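Long-range contact in ferritin heavy chain (Trichoplusia ni, PDB 1Z6O), which oxidises ferrous iron and, together with light chains in a 24-subunit secreted shell, stores it as a soluble, non-toxic ferric mineral: residues Thr16-Met25 / Cys130-Leu141. Residues are numbered along the deposited sequence; the frame is centred on the assembly and turned at random.
Sequences TMHRSCRNSM and CEDDSEFNDYHL
Thr16 meets Phe136 in two ways: its carbonyl O sits over one face of the phenyl ring, and its OG1 comes within 3.6 Å of Phe136 CZ while hydrogen-bonding to Arg81. Met17 lays CG beside Asp138 OD2 and brings its CE to Leu141 CD2; Asp138 OD1 forms a salt bridge with the same Arg81. The ring of His18 is nearly parallel to that of Phe136 (5° between planes) yet slid so far that overlap is slight. Over one face of the imidazole lies Phe136 CB, 3.5 Å from the ring centroid and close to the ring normal, a CH-pi contact. The imidazole's rotation is fixed by ND1 donating in the ring plane to Thr16 O at 3.1 Å. No direct hydrogen bond crosses here; three waters do that work. One links His18 N, at the N-cap of helix 19-47, to Asp138 OD2; the other two accept hydrogen bonds from Ser20 N and Cys21 N, one each, and donate to Asp133 OD2, so one carboxylate oxygen serves the first turn of the helix. Asp133 OD1 meanwhile closes an Asx turn with Glu135 N (2.8 Å). Cys21 SG, anti to the backbone N (chi1 177°), bonds to Cys130 SG at 2.0 Å with chi3 of 90°, and Cys21 SG also lies 3.4 Å from Leu141 CD2. One turn further along the helix, Met25, folded at chi2 and chi3, meets Leu141 tip to tip, Met25 CE to Leu141 CD1 at 3.8 Å; the Met25 side chain is about 12 Å from the bound iron. The crosslink ties the start of helix 19-47 to the end of helix 105-132, beside the turn into helix 139-168: one end of the ferritin four-helix bundle.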
loop_
_atom_site.group_PDB
_atom_site.type_symbol
_atom_site.label_atom_id
_atom_site.label_comp_id
_atom_site.label_asym_id
_atom_site.label_seq_id
_atom_site.Cartn_x
_atom_site.Cartn_y
_atom_site.Cartn_z
ATOM N N THR M 16 -48.612 30.274 12.629
ATOM C CA THR M 16 -49.642 29.994 13.627
ATOM C C THR M 16 -49.371 30.153 15.117
ATOM O O THR M 16 -50.265 29.907 15.916
ATOM C CB THR M 16 -50.122 28.554 13.433
ATOM O OG1 THR M 16 -48.990 27.681 13.564
ATOM C CG2 THR M 16 -50.721 28.354 12.033
ATOM N N MET M 17 -48.165 30.528 15.522
ATOM C CA MET M 17 -47.925 30.646 16.956
ATOM C C MET M 17 -48.835 31.695 17.586
ATOM O O MET M 17 -49.133 32.719 16.970
ATOM C CB MET M 17 -46.467 31.023 17.237
ATOM C CG MET M 17 -45.485 29.867 17.012
ATOM S SD MET M 17 -43.821 30.304 17.585
ATOM C CE MET M 17 -44.109 30.471 19.357
ATOM N N HIS M 18 -49.282 31.435 18.808
ATOM C CA HIS M 18 -50.129 32.405 19.498
ATOM C C HIS M 18 -49.304 33.244 20.455
ATOM O O HIS M 18 -48.188 32.871 20.842
ATOM C CB HIS M 18 -51.296 31.706 20.204
ATOM C CG HIS M 18 -52.436 31.409 19.281
ATOM N ND1 HIS M 18 -52.260 30.785 18.061
ATOM C CD2 HIS M 18 -53.759 31.692 19.371
ATOM C CE1 HIS M 18 -53.425 30.700 17.440
ATOM N NE2 HIS M 18 -54.349 31.242 18.213
ATOM N N ARG M 19 -49.861 34.388 20.833
ATOM C CA ARG M 19 -49.172 35.359 21.669
ATOM C C ARG M 19 -48.600 34.933 23.008
ATOM O O ARG M 19 -47.457 35.260 23.326
ATOM C CB ARG M 19 -50.082 36.585 21.870
ATOM C CG ARG M 19 -49.538 37.618 22.855
ATOM C CD ARG M 19 -50.238 38.971 22.688
ATOM N NE ARG M 19 -49.631 39.746 21.603
ATOM C CZ ARG M 19 -48.496 40.439 21.714
ATOM N NH1 ARG M 19 -47.833 40.474 22.867
ATOM N NH2 ARG M 19 -48.009 41.086 20.661
ATOM N N SER M 20 -49.377 34.228 23.814
ATOM C CA SER M 20 -48.866 33.841 25.121
ATOM C C SER M 20 -47.624 32.942 24.979
ATOM O O SER M 20 -46.616 33.122 25.666
ATOM C CB SER M 20 -49.966 33.128 25.908
ATOM O OG SER M 20 -49.447 32.629 27.127
ATOM N N CYS M 21 -47.709 31.976 24.082
ATOM C CA CYS M 21 -46.596 31.061 23.838
ATOM C C CYS M 21 -45.391 31.837 23.279
ATOM O O CYS M 21 -44.260 31.681 23.743
ATOM C CB CYS M 21 -47.061 29.982 22.859
ATOM S SG CYS M 21 -45.777 28.790 22.369
ATOM N N ARG M 22 -45.633 32.696 22.295
ATOM C CA ARG M 22 -44.547 33.466 21.714
ATOM C C ARG M 22 -43.879 34.366 22.754
ATOM O O ARG M 22 -42.654 34.465 22.799
ATOM C CB ARG M 22 -45.057 34.302 20.536
ATOM C CG ARG M 22 -43.939 34.964 19.740
ATOM C CD ARG M 22 -44.471 35.612 18.462
ATOM N NE ARG M 22 -45.498 36.601 18.767
ATOM C CZ ARG M 22 -46.786 36.470 18.462
ATOM N NH1 ARG M 22 -47.224 35.389 17.825
ATOM N NH2 ARG M 22 -47.646 37.412 18.825
ATOM N N ASN M 23 -44.671 35.017 23.604
ATOM C CA ASN M 23 -44.078 35.874 24.622
ATOM C C ASN M 23 -43.262 35.072 25.633
ATOM O O ASN M 23 -42.232 35.548 26.107
ATOM C CB ASN M 23 -45.158 36.708 25.338
ATOM C CG ASN M 23 -45.685 37.843 24.459
ATOM O OD1 ASN M 23 -45.046 38.222 23.476
ATOM N ND2 ASN M 23 -46.841 38.388 24.814
ATOM N N SER M 24 -43.714 33.869 25.982
ATOM C CA SER M 24 -42.945 33.045 26.919
ATOM C C SER M 24 -41.618 32.633 26.279
ATOM O O SER M 24 -40.603 32.544 26.964
ATOM C CB SER M 24 -43.718 31.777 27.323
ATOM O OG SER M 24 -44.815 32.113 28.141
ATOM N N MET M 25 -41.632 32.369 24.974
ATOM C CA MET M 25 -40.399 32.003 24.270
ATOM C C MET M 25 -39.433 33.192 24.259
ATOM O O MET M 25 -38.230 33.019 24.452
ATOM C CB MET M 25 -40.705 31.592 22.823
ATOM C CG MET M 25 -41.304 30.200 22.700
ATOM S SD MET M 25 -40.009 28.921 22.897
ATOM C CE MET M 25 -39.257 28.984 21.229
ATOM N N CYS M 130 -47.575 27.262 26.177
ATOM C CA CYS M 130 -47.741 26.843 24.794
ATOM C C CYS M 130 -48.731 25.706 24.615
ATOM O O CYS M 130 -49.382 25.601 23.579
ATOM C CB CYS M 130 -46.374 26.452 24.202
ATOM S SG CYS M 130 -45.242 27.886 24.106
ATOM N N GLU M 131 -48.844 24.855 25.623
ATOM C CA GLU M 131 -49.757 23.726 25.535
ATOM C C GLU M 131 -51.175 24.067 25.976
ATOM O O GLU M 131 -52.139 23.617 25.369
ATOM C CB GLU M 131 -49.264 22.565 26.415
ATOM C CG GLU M 131 -50.210 21.362 26.419
ATOM C CD GLU M 131 -49.562 20.099 26.982
ATOM O OE1 GLU M 131 -49.648 19.876 28.209
ATOM O OE2 GLU M 131 -48.954 19.334 26.192
ATOM N N ASP M 132 -51.297 24.874 27.022
ATOM C CA ASP M 132 -52.612 25.162 27.574
ATOM C C ASP M 132 -53.382 26.375 27.097
ATOM O O ASP M 132 -54.430 26.685 27.648
ATOM C CB ASP M 132 -52.526 25.172 29.100
ATOM C CG ASP M 132 -52.088 23.817 29.659
ATOM O OD1 ASP M 132 -52.536 22.776 29.127
ATOM O OD2 ASP M 132 -51.309 23.793 30.628
ATOM N N ASP M 133 -52.878 27.065 26.081
ATOM C CA ASP M 133 -53.597 28.212 25.538
ATOM C C ASP M 133 -54.917 27.624 25.006
ATOM O O ASP M 133 -54.907 26.737 24.155
ATOM C CB ASP M 133 -52.800 28.829 24.391
ATOM C CG ASP M 133 -53.450 30.086 23.846
ATOM O OD1 ASP M 133 -54.658 30.041 23.530
ATOM O OD2 ASP M 133 -52.750 31.114 23.735
ATOM N N SER M 134 -56.049 28.107 25.502
ATOM C CA SER M 134 -57.340 27.564 25.077
ATOM C C SER M 134 -57.600 27.646 23.574
ATOM O O SER M 134 -58.365 26.852 23.028
ATOM C CB SER M 134 -58.483 28.253 25.840
ATOM O OG SER M 134 -58.462 29.659 25.635
ATOM N N GLU M 135 -56.955 28.587 22.897
ATOM C CA GLU M 135 -57.170 28.734 21.461
ATOM C C GLU M 135 -56.229 27.924 20.572
ATOM O O GLU M 135 -56.544 27.682 19.406
ATOM C CB GLU M 135 -57.038 30.202 21.063
ATOM C CG GLU M 135 -58.016 31.134 21.746
ATOM C CD GLU M 135 -57.727 32.588 21.429
ATOM O OE1 GLU M 135 -56.623 33.066 21.780
ATOM O OE2 GLU M 135 -58.599 33.252 20.826
ATOM N N PHE M 136 -55.085 27.500 21.099
ATOM C CA PHE M 136 -54.125 26.788 20.250
ATOM C C PHE M 136 -53.096 26.035 21.088
ATOM O O PHE M 136 -52.308 26.649 21.801
ATOM C CB PHE M 136 -53.402 27.821 19.367
ATOM C CG PHE M 136 -52.542 27.223 18.275
ATOM C CD1 PHE M 136 -53.098 26.867 17.047
ATOM C CD2 PHE M 136 -51.170 27.049 18.471
ATOM C CE1 PHE M 136 -52.297 26.343 16.014
ATOM C CE2 PHE M 136 -50.355 26.527 17.450
ATOM C CZ PHE M 136 -50.920 26.172 16.218
ATOM N N ASN M 137 -53.128 24.711 21.012
ATOM C CA ASN M 137 -52.172 23.867 21.729
ATOM C C ASN M 137 -51.017 23.712 20.727
ATOM O O ASN M 137 -51.184 23.083 19.681
ATOM C CB ASN M 137 -52.810 22.500 22.012
ATOM C CG ASN M 137 -51.879 21.558 22.767
ATOM O OD1 ASN M 137 -50.647 21.660 22.663
ATOM N ND2 ASN M 137 -52.461 20.622 23.513
ATOM N N ASP M 138 -49.858 24.289 21.021
ATOM C CA ASP M 138 -48.748 24.193 20.069
ATOM C C ASP M 138 -47.994 22.878 20.258
ATOM O O ASP M 138 -46.912 22.843 20.855
ATOM C CB ASP M 138 -47.803 25.377 20.246
ATOM C CG ASP M 138 -47.062 25.704 18.966
ATOM O OD1 ASP M 138 -46.519 24.761 18.337
ATOM O OD2 ASP M 138 -47.034 26.893 18.585
ATOM N N TYR M 139 -48.560 21.798 19.724
ATOM C CA TYR M 139 -47.974 20.471 19.896
ATOM C C TYR M 139 -46.491 20.366 19.563
ATOM O O TYR M 139 -45.712 19.793 20.326
ATOM C CB TYR M 139 -48.718 19.441 19.037
ATOM C CG TYR M 139 -50.199 19.348 19.341
ATOM C CD1 TYR M 139 -51.147 19.789 18.417
ATOM C CD2 TYR M 139 -50.648 18.807 20.546
ATOM C CE1 TYR M 139 -52.515 19.690 18.682
ATOM C CE2 TYR M 139 -52.020 18.703 20.825
ATOM C CZ TYR M 139 -52.940 19.147 19.883
ATOM O OH TYR M 139 -54.286 19.023 20.130
ATOM N N HIS M 140 -46.110 20.903 18.413
ATOM C CA HIS M 140 -44.730 20.782 17.984
ATOM C C HIS M 140 -43.722 21.506 18.864
ATOM O O HIS M 140 -42.677 20.941 19.198
ATOM C CB HIS M 140 -44.582 21.233 16.532
ATOM C CG HIS M 140 -43.210 20.995 15.981
ATOM N ND1 HIS M 140 -42.255 21.988 15.910
ATOM C CD2 HIS M 140 -42.612 19.863 15.535
ATOM C CE1 HIS M 140 -41.127 21.479 15.440
ATOM N NE2 HIS M 140 -41.315 20.190 15.206
ATOM N N LEU M 141 -44.015 22.742 19.250
ATOM C CA LEU M 141 -43.071 23.462 20.103
ATOM C C LEU M 141 -42.991 22.806 21.479
ATOM O O LEU M 141 -41.912 22.685 22.050
ATOM C CB LEU M 141 -43.465 24.947 20.237
ATOM C CG LEU M 141 -42.596 25.792 21.198
ATOM C CD1 LEU M 141 -41.102 25.634 20.880
ATOM C CD2 LEU M 141 -43.015 27.269 21.077
HETATM O O HOH W 1 -48.355 28.997 19.887
HETATM O O HOH W 2 -52.264 33.668 23.457
HETATM O O HOH W 3 -50.145 30.744 23.221
#